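Local coordinates for protein LigF (Sphingobium sp. SYK-6, PDB 4XT0) that cleaves beta-aryl ether bonds of lignin as a glutathione-binding beta-etherase of the GST superfamily, at residues R96-V101 with Y187-G192; L77-P82 with S87-D92; N205-Q208 with F213-D216; T23-E26 with E30-Q33. All blocks are in the same frame, centred on the assembly; numbering follows the deposited sequence.

Contact 1: R96-V101 with Y187-G192; sequences RAEMRV and YLVDTG
The carboxylate of Glu-98 has Val-189 CG1 beside OE2, 4.1 Å away; a second flat group, the guanidinium of Arg-100, has Arg-96 CG, in the conformer modelled here, over one face, off toward the rim. Here the first long helix of the all-helical GST C-terminal domain, 93-121, meets the loop between helices 161-182 and 195-204, which makes a type I turn from Val-189 to Gly-192. No direct hydrogen bond crosses; two waters do the polar work. One donates to Glu-98 OE2 and to Leu-188 O. The second donates to the same OE2 and accepts from Asp-190 N at 2.9 Å. An extended glutamate, CG trans to its own N (chi1 -174°), suits a place where a carboxylate must reach past the helix to these waters. Asp-190 is tied to the same helix through a salt bridge to Lys-95, while Arg-100 forms salt bridges to Glu-75 and, across the dimer interface, to Asp-79 of the second subunit. Gly-192 has a positive phi (113°) at which a CB would strike the preceding carbonyl oxygen. Val-189, compact and branched, packs flush against the helix backbone: CG2 lies 3.8 Å from Met-99 CA.

Contact 2: L77-P82 with S87-D92; sequences LEDVFP and SLRPAD
Glu-78 and Arg-89 run past each other in opposite directions, and the glutamate meets a different partner at each step. Its CB lies over the centre of the Arg-89 guanidinium, 3.6 Å from CZ; its CG lies 4.0 Å from Arg-89 CG. A bend at chi2 (-67°) then swings the carboxylate toward the loop backbone, where OE2 accepts Leu-88 N at 2.9 Å from above the carboxylate plane (67° out of it). Lys-27 holds the same oxygen in a salt bridge, and OE1 takes a proton from a water that also accepts from Arg-89 NE. The arginine, long enough to pass over Glu-78, ends on Asp-79: NH2 and NH1 both donate to OD1, at 2.9 and 3.0 Å from it, with that oxygen in the guanidinium plane. Glu-75 is a second anionic partner for NH1. A leucine in place of Arg-89 would probably leave Asp-79 OD1 and Glu-75 without their shared cation and take away the flat group that covers Glu-78 CB. The contact ties the end of helix 70-80 to the interdomain linker leading into helix 93-121. Leu-88 reaches helices 15-26 and 195-204, and Asp-79 OD2 bridges to Arg-100 of the second subunit.

Contact 3: N205-Q208 with F213-D216; sequences NGLQ and FFGD
Leu-207 O accepts a proton from a water 2.7 Å away, and the same water accepts from Phe-214 N across a longer 3.2 Å, so one water joins the two backbones where no direct hydrogen bond does. Beside this link the side chains meet. Leu-207 CD2 approaches the Phe-214 ring obliquely: it lies 3.4 Å from Phe-214 CD2, a tight contact, and slightly farther from CE2 of the same ring. The leucine has CG trans to its carbonyl carbon (chi1 -60°), which lets one methyl branch lean to the ring although CB itself points alongside the other segment rather than at it. The apolar ring suits a methyl neighbour; on one face of it lies Phe-213 CB, 3.4 Å above the plane and off toward the rim. Both segments belong to the irregular connection between helices 195-204 and 224-235 of the GST C-terminal domain, and their apolar side chains fasten it to helix 93-121, Leu-207 on Phe-110 and Phe-214 on Ile-117. Val-218, later in the connection, also packs on Leu-207. The chain leaves helix 195-204 through Gly-206, whose phi of 111° would jam any CB against the carbonyl oxygen before it. This piece of backbone is held by the bent side chain of Gln-208: its OE1 accepts Gly-206 N at 2.8 Å, the donor tilted 23° from the carbonyl plane. Asn-205, at the exit of the helix, is joined through OD1 to Asn-234 ND2 on helix 224-235.

Contact 4: T23-E26 with E30-Q33; sequences TLYE and EFEQ
Phe-31 stands at nearly a right angle to Tyr-25 in a T-shaped stack: the edge of the phenylalanine is turned to the face of the tyrosine, planes 85° apart and ring centroids 5.4 Å from each other. Its nearest approach is CZ, 3.7 Å from Tyr-25 CE2. Leu-24 comes over the face of the Phe-31 ring in a CH-pi contact, CD1 3.8 Å from the centroid and almost on the ring normal, while its CB packs 3.6 Å from Phe-31 CE1. The phenylalanine has CG between its backbone N and carbonyl carbon (chi1 71°), a crowded position that directs the ring back at the helix. Gln-33 completes the set with its amide perpendicular to the tyrosine ring; Tyr-25 OH donates to OE1 at 2.7 Å, in the carbonyl plane, while NE2 bonds to Ser-246. Tyrosine thus supplies both a face for Phe-31 and a hydroxyl for Gln-33, and an alanine here would probably expose the Phe-31 edge and leave Gln-33 OE1 without this donor. Leu-24 and Phe-31 both also touch Leu-6 and Leu-8 of strand 6-10. These contacts pack helix 15-26 against the chain entering strand 32-35, within the beta-alpha-beta unit of the thioredoxin-like GST N-terminal domain.

Overall arrangement
Contacts 1 and 2 adjoin, their centres 13 Å apart: Arg-96 NE lies 3.1 Å from Pro-90 O, a probable hydrogen bond, and Met-99 SD packs on Arg-89. Contact 4 continues the row, 15 Å from contact 2 between centres, with Leu-77 and Leu-88 resting on helix 15-26. This series runs from the thioredoxin-like domain through the linker into the helical domain. Contacts 1 and 2 also touch the second subunit, where Val-101 meets Glu-69, a glutathione-pocket residue of that subunit. Contact 3 stands apart, its centre 31 Å from that of contact 2. None lines the pocket: Leu-24, Leu-207 and Glu-98 have side chains about 13, 13 and 14 Å from a bound glutathione.

Contact 1: R96-V101 with Y187-G192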
loop_
_atom_site.group_PDB
_atom_site.type_symbol
_atom_site.label_atom_id
_atom_site.label_comp_id
_atom_site.label_asym_id
_atom_site.label_seq_id
_atom_site.Cartn_x
_atom_site.Cartn_y
_atom_site.Cartn_z
ATOM N N ARG A 96 14.439 -1.351 -9.218
ATOM C CA ARG A 96 13.994 -0.983 -7.873
ATOM C C ARG A 96 12.521 -0.555 -7.900
ATOM O O ARG A 96 11.780 -0.832 -6.958
ATOM C CB ARG A 96 14.868 0.136 -7.273
ATOM C CG ARG A 96 14.574 0.411 -5.788
ATOM C CD ARG A 96 15.476 1.499 -5.173
ATOM N NE ARG A 96 16.872 1.078 -5.097
ATOM C CZ ARG A 96 17.826 1.738 -4.440
ATOM N NH1 ARG A 96 17.553 2.862 -3.788
ATOM N NH2 ARG A 96 19.058 1.276 -4.446
ATOM N N ALA A 97 12.088 0.095 -8.984
ATOM C CA ALA A 97 10.666 0.422 -9.163
ATOM C C ALA A 97 9.806 -0.839 -9.253
ATOM O O ALA A 97 8.748 -0.947 -8.625
ATOM C CB ALA A 97 10.457 1.297 -10.420
ATOM N N GLU A 98 10.256 -1.790 -10.056
ATOM C CA GLU A 98 9.548 -3.055 -10.200
ATOM C C GLU A 98 9.446 -3.776 -8.848
ATOM O O GLU A 98 8.410 -4.354 -8.517
ATOM C CB GLU A 98 10.272 -3.918 -11.236
ATOM C CG GLU A 98 9.593 -5.187 -11.597
ATOM C CD GLU A 98 10.259 -5.862 -12.781
ATOM O OE1 GLU A 98 10.745 -5.134 -13.683
ATOM O OE2 GLU A 98 10.304 -7.114 -12.795
ATOM N N MET A 99 10.528 -3.718 -8.072
ATOM C CA MET A 99 10.553 -4.248 -6.708
ATOM C C MET A 99 9.431 -3.646 -5.831
ATOM O O MET A 99 8.721 -4.378 -5.136
ATOM C CB MET A 99 11.927 -3.978 -6.066
ATOM C CG MET A 99 12.157 -4.614 -4.683
ATOM S SD MET A 99 13.380 -3.732 -3.649
ATOM C CE MET A 99 12.531 -2.193 -3.336
ATOM N N ARG A 100 9.277 -2.323 -5.878
ATOM C CA ARG A 100 8.266 -1.630 -5.077
ATOM C C ARG A 100 6.862 -1.968 -5.524
ATOM O O ARG A 100 5.955 -1.964 -4.699
ATOM C CB ARG A 100 8.454 -0.095 -5.120
ATOM C CG ARG A 100 9.758 0.365 -4.501
ATOM C CD ARG A 100 9.814 1.899 -4.229
ATOM N NE ARG A 100 10.990 2.112 -3.382
ATOM C CZ ARG A 100 12.081 2.775 -3.745
ATOM N NH1 ARG A 100 12.141 3.373 -4.929
ATOM N NH2 ARG A 100 13.105 2.856 -2.903
ATOM N N VAL A 101 6.669 -2.242 -6.819
ATOM C CA VAL A 101 5.359 -2.682 -7.293
ATOM C C VAL A 101 5.001 -3.983 -6.555
ATOM O O VAL A 101 3.869 -4.153 -6.104
ATOM C CB VAL A 101 5.323 -2.889 -8.827
ATOM C CG1 VAL A 101 3.989 -3.529 -9.260
ATOM C CG2 VAL A 101 5.503 -1.546 -9.551
ATOM N N TYR A 187 13.623 -15.377 -8.927
ATOM C CA TYR A 187 13.186 -14.389 -7.944
ATOM C C TYR A 187 12.231 -13.408 -8.600
ATOM O O TYR A 187 12.164 -13.338 -9.824
ATOM C CB TYR A 187 14.392 -13.657 -7.334
ATOM C CG TYR A 187 15.310 -14.555 -6.513
ATOM C CD1 TYR A 187 14.947 -14.963 -5.235
ATOM C CD2 TYR A 187 16.541 -14.974 -7.007
ATOM C CE1 TYR A 187 15.769 -15.768 -4.476
ATOM C CE2 TYR A 187 17.381 -15.795 -6.243
ATOM C CZ TYR A 187 16.986 -16.181 -4.977
ATOM O OH TYR A 187 17.791 -16.989 -4.196
ATOM N N LEU A 188 11.504 -12.627 -7.803
ATOM C CA LEU A 188 10.419 -11.831 -8.377
ATOM C C LEU A 188 10.929 -10.750 -9.354
ATOM O O LEU A 188 10.303 -10.520 -10.388
ATOM C CB LEU A 188 9.565 -11.217 -7.266
ATOM C CG LEU A 188 8.751 -12.290 -6.529
ATOM C CD1 LEU A 188 8.098 -11.742 -5.266
ATOM C CD2 LEU A 188 7.705 -12.920 -7.450
ATOM N N VAL A 189 12.066 -10.122 -9.047
ATOM C CA VAL A 189 12.723 -9.183 -9.986
ATOM C C VAL A 189 13.984 -9.858 -10.526
ATOM O O VAL A 189 14.745 -10.447 -9.754
ATOM C CB VAL A 189 13.088 -7.840 -9.293
ATOM C CG1 VAL A 189 13.615 -6.800 -10.313
ATOM C CG2 VAL A 189 11.864 -7.294 -8.522
ATOM N N ASP A 190 14.224 -9.770 -11.832
ATOM C CA ASP A 190 15.211 -10.654 -12.457
ATOM C C ASP A 190 16.658 -10.252 -12.160
ATOM O O ASP A 190 17.586 -10.928 -12.582
ATOM C CB ASP A 190 14.983 -10.763 -13.984
ATOM C CG ASP A 190 15.055 -9.414 -14.725
ATOM O OD1 ASP A 190 15.594 -8.420 -14.191
ATOM O OD2 ASP A 190 14.599 -9.378 -15.894
ATOM N N THR A 191 16.844 -9.156 -11.430
ATOM C CA THR A 191 18.174 -8.788 -10.927
ATOM C C THR A 191 18.545 -9.616 -9.691
ATOM O O THR A 191 19.666 -9.525 -9.181
ATOM C CB THR A 191 18.260 -7.292 -10.555
ATOM O OG1 THR A 191 17.055 -6.902 -9.879
ATOM C CG2 THR A 191 18.437 -6.444 -11.810
ATOM N N GLY A 192 17.597 -10.412 -9.203
ATOM C CA GLY A 192 17.877 -11.321 -8.104
ATOM C C GLY A 192 17.153 -10.981 -6.814
ATOM O O GLY A 192 16.301 -10.093 -6.770
HETATM O O HOH W 1 8.866 -8.967 -11.630
HETATM O O HOH W 2 12.078 -8.793 -13.495
#

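Contact 2: L77-P82 with S87-D92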
loop_
_atom_site.group_PDB
_atom_site.type_symbol
_atom_site.label_atom_id
_atom_site.label_comp_id
_atom_site.label_asym_id
_atom_site.label_seq_id
_atom_site.Cartn_x
_atom_site.Cartn_y
_atom_site.Cartn_z
ATOM N N LEU A 77 16.178 0.276 6.458
ATOM C CA LEU A 77 17.429 -0.429 6.754
ATOM C C LEU A 77 18.371 -0.385 5.545
ATOM O O LEU A 77 19.598 -0.313 5.682
ATOM C CB LEU A 77 17.131 -1.880 7.172
ATOM C CG LEU A 77 16.488 -1.979 8.566
ATOM C CD1 LEU A 77 15.964 -3.381 8.834
ATOM C CD2 LEU A 77 17.474 -1.562 9.671
ATOM N N GLU A 78 17.797 -0.425 4.351
ATOM C CA GLU A 78 18.607 -0.296 3.139
ATOM C C GLU A 78 19.079 1.157 2.934
ATOM O O GLU A 78 20.185 1.390 2.426
ATOM C CB GLU A 78 17.819 -0.807 1.921
ATOM C CG GLU A 78 17.979 -2.334 1.689
ATOM C CD GLU A 78 19.399 -2.737 1.290
ATOM O OE1 GLU A 78 20.091 -1.917 0.647
ATOM O OE2 GLU A 78 19.831 -3.876 1.610
ATOM N N ASP A 79 18.261 2.126 3.350
ATOM C CA ASP A 79 18.643 3.548 3.249
ATOM C C ASP A 79 19.825 3.852 4.182
ATOM O O ASP A 79 20.729 4.624 3.842
ATOM C CB ASP A 79 17.467 4.470 3.620
ATOM C CG ASP A 79 16.446 4.647 2.479
ATOM O OD1 ASP A 79 16.763 4.331 1.307
ATOM O OD2 ASP A 79 15.320 5.122 2.765
ATOM N N VAL A 80 19.802 3.253 5.370
ATOM C CA VAL A 80 20.772 3.580 6.418
ATOM C C VAL A 80 22.019 2.681 6.392
ATOM O O VAL A 80 23.140 3.127 6.669
ATOM C CB VAL A 80 20.095 3.491 7.808
ATOM C CG1 VAL A 80 21.110 3.672 8.927
ATOM C CG2 VAL A 80 18.961 4.556 7.918
ATOM N N PHE A 81 21.837 1.408 6.063
ATOM C CA PHE A 81 22.986 0.499 6.005
ATOM C C PHE A 81 23.163 -0.111 4.609
ATOM O O PHE A 81 23.116 -1.340 4.469
ATOM C CB PHE A 81 22.838 -0.629 7.031
ATOM C CG PHE A 81 22.540 -0.155 8.439
ATOM C CD1 PHE A 81 23.568 0.235 9.281
ATOM C CD2 PHE A 81 21.231 -0.118 8.917
ATOM C CE1 PHE A 81 23.307 0.667 10.586
ATOM C CE2 PHE A 81 20.960 0.301 10.222
ATOM C CZ PHE A 81 21.998 0.696 11.052
ATOM N N PRO A 82 23.364 0.729 3.576
ATOM C CA PRO A 82 23.447 0.160 2.225
ATOM C C PRO A 82 24.669 -0.731 2.050
ATOM O O PRO A 82 24.647 -1.600 1.191
ATOM C CB PRO A 82 23.534 1.394 1.320
ATOM C CG PRO A 82 24.149 2.439 2.169
ATOM C CD PRO A 82 23.590 2.185 3.564
ATOM N N SER A 87 22.907 -7.011 -0.317
ATOM C CA SER A 87 22.210 -5.827 -0.819
ATOM C C SER A 87 20.797 -6.184 -1.309
ATOM O O SER A 87 20.645 -7.022 -2.200
ATOM C CB SER A 87 23.016 -5.187 -1.945
ATOM O OG SER A 87 22.277 -4.116 -2.506
ATOM N N LEU A 88 19.763 -5.578 -0.722
ATOM C CA LEU A 88 18.405 -6.112 -0.918
ATOM C C LEU A 88 17.518 -5.224 -1.790
ATOM O O LEU A 88 16.336 -5.498 -1.950
ATOM C CB LEU A 88 17.721 -6.356 0.439
ATOM C CG LEU A 88 18.454 -7.347 1.368
ATOM C CD1 LEU A 88 17.848 -7.401 2.785
ATOM C CD2 LEU A 88 18.475 -8.733 0.753
ATOM N N ARG A 89 18.086 -4.167 -2.368
ATOM C CA ARG A 89 17.374 -3.430 -3.429
ATOM C C ARG A 89 18.263 -3.356 -4.650
ATOM O O ARG A 89 19.460 -3.138 -4.519
ATOM C CB ARG A 89 16.998 -2.004 -3.001
ATOM C CG ARG A 89 16.074 -1.879 -1.799
ATOM C CD ARG A 89 15.619 -0.395 -1.642
ATOM N NE ARG A 89 16.750 0.480 -1.357
ATOM C CZ ARG A 89 16.726 1.542 -0.547
ATOM N NH1 ARG A 89 15.614 1.898 0.089
ATOM N NH2 ARG A 89 17.834 2.248 -0.367
ATOM N N PRO A 90 17.681 -3.530 -5.850
ATOM C CA PRO A 90 18.456 -3.362 -7.091
ATOM C C PRO A 90 19.122 -1.989 -7.145
ATOM O O PRO A 90 18.508 -1.013 -6.699
ATOM C CB PRO A 90 17.394 -3.472 -8.204
ATOM C CG PRO A 90 16.224 -4.177 -7.580
ATOM C CD PRO A 90 16.255 -3.811 -6.095
ATOM N N ALA A 91 20.330 -1.903 -7.691
ATOM C CA ALA A 91 20.959 -0.598 -7.914
ATOM C C ALA A 91 20.294 0.132 -9.097
ATOM O O ALA A 91 20.201 1.363 -9.127
ATOM C CB ALA A 91 22.476 -0.769 -8.160
ATOM N N ASP A 92 19.843 -0.645 -10.073
ATOM C CA ASP A 92 19.129 -0.122 -11.226
ATOM C C ASP A 92 17.765 0.434 -10.773
ATOM O O ASP A 92 16.923 -0.308 -10.282
ATOM C CB ASP A 92 18.985 -1.247 -12.265
ATOM C CG ASP A 92 18.334 -0.797 -13.562
ATOM O OD1 ASP A 92 17.372 0.004 -13.520
ATOM O OD2 ASP A 92 18.793 -1.270 -14.637
HETATM O O HOH W 3 22.500 -2.234 -0.543
HETATM O O HOH W 4 19.726 0.100 -1.317
#

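Contact 3: N205-Q208 with F213-D216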
loop_
_atom_site.group_PDB
_atom_site.type_symbol
_atom_site.label_atom_id
_atom_site.label_comp_id
_atom_site.label_asym_id
_atom_site.label_seq_id
_atom_site.Cartn_x
_atom_site.Cartn_y
_atom_site.Cartn_z
ATOM N N ASN A 205 5.071 -17.942 2.785
ATOM C CA ASN A 205 5.646 -19.086 3.487
ATOM C C ASN A 205 4.649 -19.702 4.468
ATOM O O ASN A 205 4.154 -19.023 5.366
ATOM C CB ASN A 205 6.925 -18.688 4.223
ATOM C CG ASN A 205 7.702 -19.892 4.733
ATOM O OD1 ASN A 205 7.923 -20.856 3.995
ATOM N ND2 ASN A 205 8.111 -19.848 6.001
ATOM N N GLY A 206 4.369 -20.995 4.297
ATOM C CA GLY A 206 3.358 -21.665 5.098
ATOM C C GLY A 206 2.133 -22.060 4.292
ATOM O O GLY A 206 1.444 -23.013 4.650
ATOM N N LEU A 207 1.859 -21.335 3.206
ATOM C CA LEU A 207 0.719 -21.659 2.342
ATOM C C LEU A 207 0.840 -23.057 1.723
ATOM O O LEU A 207 -0.173 -23.708 1.446
ATOM C CB LEU A 207 0.561 -20.621 1.221
ATOM C CG LEU A 207 0.309 -19.141 1.542
ATOM C CD1 LEU A 207 0.063 -18.363 0.247
ATOM C CD2 LEU A 207 -0.832 -18.946 2.515
ATOM N N GLN A 208 2.079 -23.509 1.511
ATOM C CA GLN A 208 2.348 -24.808 0.881
ATOM C C GLN A 208 2.230 -25.998 1.842
ATOM O O GLN A 208 2.507 -27.134 1.457
ATOM C CB GLN A 208 3.746 -24.812 0.236
ATOM C CG GLN A 208 4.907 -25.064 1.205
ATOM C CD GLN A 208 5.398 -23.803 1.898
ATOM O OE1 GLN A 208 4.617 -22.897 2.200
ATOM N NE2 GLN A 208 6.702 -23.738 2.151
ATOM N N PHE A 213 -4.799 -24.835 4.946
ATOM C CA PHE A 213 -5.904 -24.052 4.407
ATOM C C PHE A 213 -5.832 -23.968 2.876
ATOM O O PHE A 213 -6.847 -24.036 2.188
ATOM C CB PHE A 213 -5.903 -22.625 4.980
ATOM C CG PHE A 213 -5.957 -22.543 6.494
ATOM C CD1 PHE A 213 -6.404 -23.606 7.268
ATOM C CD2 PHE A 213 -5.551 -21.375 7.141
ATOM C CE1 PHE A 213 -6.438 -23.507 8.660
ATOM C CE2 PHE A 213 -5.588 -21.268 8.525
ATOM C CZ PHE A 213 -6.034 -22.336 9.286
ATOM N N PHE A 214 -4.624 -23.816 2.346
ATOM C CA PHE A 214 -4.460 -23.461 0.936
ATOM C C PHE A 214 -3.745 -24.519 0.109
ATOM O O PHE A 214 -3.111 -24.199 -0.899
ATOM C CB PHE A 214 -3.700 -22.137 0.822
ATOM C CG PHE A 214 -4.202 -21.075 1.751
ATOM C CD1 PHE A 214 -5.294 -20.292 1.403
ATOM C CD2 PHE A 214 -3.595 -20.866 2.975
ATOM C CE1 PHE A 214 -5.766 -19.319 2.260
ATOM C CE2 PHE A 214 -4.060 -19.886 3.838
ATOM C CZ PHE A 214 -5.146 -19.114 3.478
ATOM N N GLY A 215 -3.852 -25.774 0.531
ATOM C CA GLY A 215 -3.185 -26.870 -0.147
ATOM C C GLY A 215 -3.630 -27.050 -1.586
ATOM O O GLY A 215 -2.853 -27.487 -2.436
ATOM N N ASP A 216 -4.886 -26.720 -1.862
ATOM C CA ASP A 216 -5.400 -26.803 -3.221
ATOM C C ASP A 216 -4.891 -25.662 -4.106
ATOM O O ASP A 216 -4.912 -25.761 -5.333
ATOM C CB ASP A 216 -6.925 -26.818 -3.204
ATOM C CG ASP A 216 -7.486 -28.164 -2.782
ATOM O OD1 ASP A 216 -6.777 -29.181 -2.946
ATOM O OD2 ASP A 216 -8.631 -28.203 -2.281
HETATM O O HOH W 5 -1.764 -24.919 3.305
#

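Contact 4: T23-E26 with E30-Q33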
loop_
_atom_site.group_PDB
_atom_site.type_symbol
_atom_site.label_atom_id
_atom_site.label_comp_id
_atom_site.label_asym_id
_atom_site.label_seq_id
_atom_site.Cartn_x
_atom_site.Cartn_y
_atom_site.Cartn_z
ATOM N N THR A 23 15.252 -9.046 6.772
ATOM C CA THR A 23 16.139 -7.985 6.289
ATOM C C THR A 23 17.354 -7.816 7.213
ATOM O O THR A 23 18.482 -7.748 6.745
ATOM C CB THR A 23 15.368 -6.659 6.152
ATOM O OG1 THR A 23 14.283 -6.852 5.236
ATOM C CG2 THR A 23 16.272 -5.516 5.618
ATOM N N LEU A 24 17.116 -7.793 8.523
ATOM C CA LEU A 24 18.186 -7.636 9.505
ATOM C C LEU A 24 19.203 -8.780 9.429
ATOM O O LEU A 24 20.417 -8.553 9.443
ATOM C CB LEU A 24 17.593 -7.546 10.927
ATOM C CG LEU A 24 16.849 -6.233 11.230
ATOM C CD1 LEU A 24 15.867 -6.421 12.395
ATOM C CD2 LEU A 24 17.852 -5.092 11.496
ATOM N N TYR A 25 18.711 -10.012 9.339
ATOM C CA TYR A 25 19.608 -11.167 9.256
ATOM C C TYR A 25 20.323 -11.225 7.914
ATOM O O TYR A 25 21.468 -11.629 7.841
ATOM C CB TYR A 25 18.847 -12.478 9.467
ATOM C CG TYR A 25 18.545 -12.802 10.907
ATOM C CD1 TYR A 25 19.505 -13.383 11.724
ATOM C CD2 TYR A 25 17.287 -12.535 11.449
ATOM C CE1 TYR A 25 19.229 -13.683 13.046
ATOM C CE2 TYR A 25 17.003 -12.823 12.769
ATOM C CZ TYR A 25 17.977 -13.399 13.564
ATOM O OH TYR A 25 17.697 -13.704 14.873
ATOM N N GLU A 26 19.641 -10.840 6.840
ATOM C CA GLU A 26 20.287 -10.890 5.523
ATOM C C GLU A 26 21.419 -9.875 5.443
ATOM O O GLU A 26 22.417 -10.092 4.745
ATOM C CB GLU A 26 19.279 -10.639 4.399
ATOM C CG GLU A 26 18.297 -11.783 4.183
ATOM C CD GLU A 26 18.863 -12.931 3.345
ATOM O OE1 GLU A 26 20.074 -12.925 3.009
ATOM O OE2 GLU A 26 18.088 -13.866 3.036
ATOM N N GLU A 30 23.601 -6.419 13.621
ATOM C CA GLU A 30 23.400 -6.747 15.028
ATOM C C GLU A 30 22.218 -5.951 15.602
ATOM O O GLU A 30 22.091 -4.742 15.376
ATOM C CB GLU A 30 24.679 -6.477 15.826
ATOM C CG GLU A 30 24.760 -7.248 17.123
ATOM C CD GLU A 30 26.046 -6.964 17.880
ATOM O OE1 GLU A 30 26.967 -6.366 17.277
ATOM O OE2 GLU A 30 26.134 -7.338 19.072
ATOM N N PHE A 31 21.348 -6.642 16.327
ATOM C CA PHE A 31 20.144 -6.034 16.868
ATOM C C PHE A 31 19.605 -6.877 18.003
ATOM O O PHE A 31 19.864 -8.079 18.063
ATOM C CB PHE A 31 19.068 -5.875 15.787
ATOM C CG PHE A 31 18.446 -7.184 15.328
ATOM C CD1 PHE A 31 19.120 -8.025 14.448
ATOM C CD2 PHE A 31 17.181 -7.559 15.768
ATOM C CE1 PHE A 31 18.546 -9.228 14.013
ATOM C CE2 PHE A 31 16.597 -8.750 15.346
ATOM C CZ PHE A 31 17.278 -9.588 14.466
ATOM N N GLU A 32 18.854 -6.244 18.900
ATOM C CA GLU A 32 18.144 -6.982 19.932
ATOM C C GLU A 32 16.789 -7.434 19.385
ATOM O O GLU A 32 15.956 -6.626 18.961
ATOM C CB GLU A 32 17.966 -6.133 21.202
ATOM C CG GLU A 32 17.450 -6.936 22.384
ATOM C CD GLU A 32 17.061 -6.071 23.579
ATOM O OE1 GLU A 32 17.343 -4.852 23.569
ATOM O OE2 GLU A 32 16.467 -6.618 24.532
ATOM N N GLN A 33 16.578 -8.741 19.371
ATOM C CA GLN A 33 15.312 -9.298 18.920
ATOM C C GLN A 33 14.343 -9.349 20.101
ATOM O O GLN A 33 14.506 -10.181 20.983
ATOM C CB GLN A 33 15.533 -10.701 18.313
ATOM C CG GLN A 33 14.310 -11.272 17.604
ATOM C CD GLN A 33 14.636 -12.480 16.747
ATOM O OE1 GLN A 33 15.644 -12.501 16.040
ATOM N NE2 GLN A 33 13.772 -13.489 16.790
#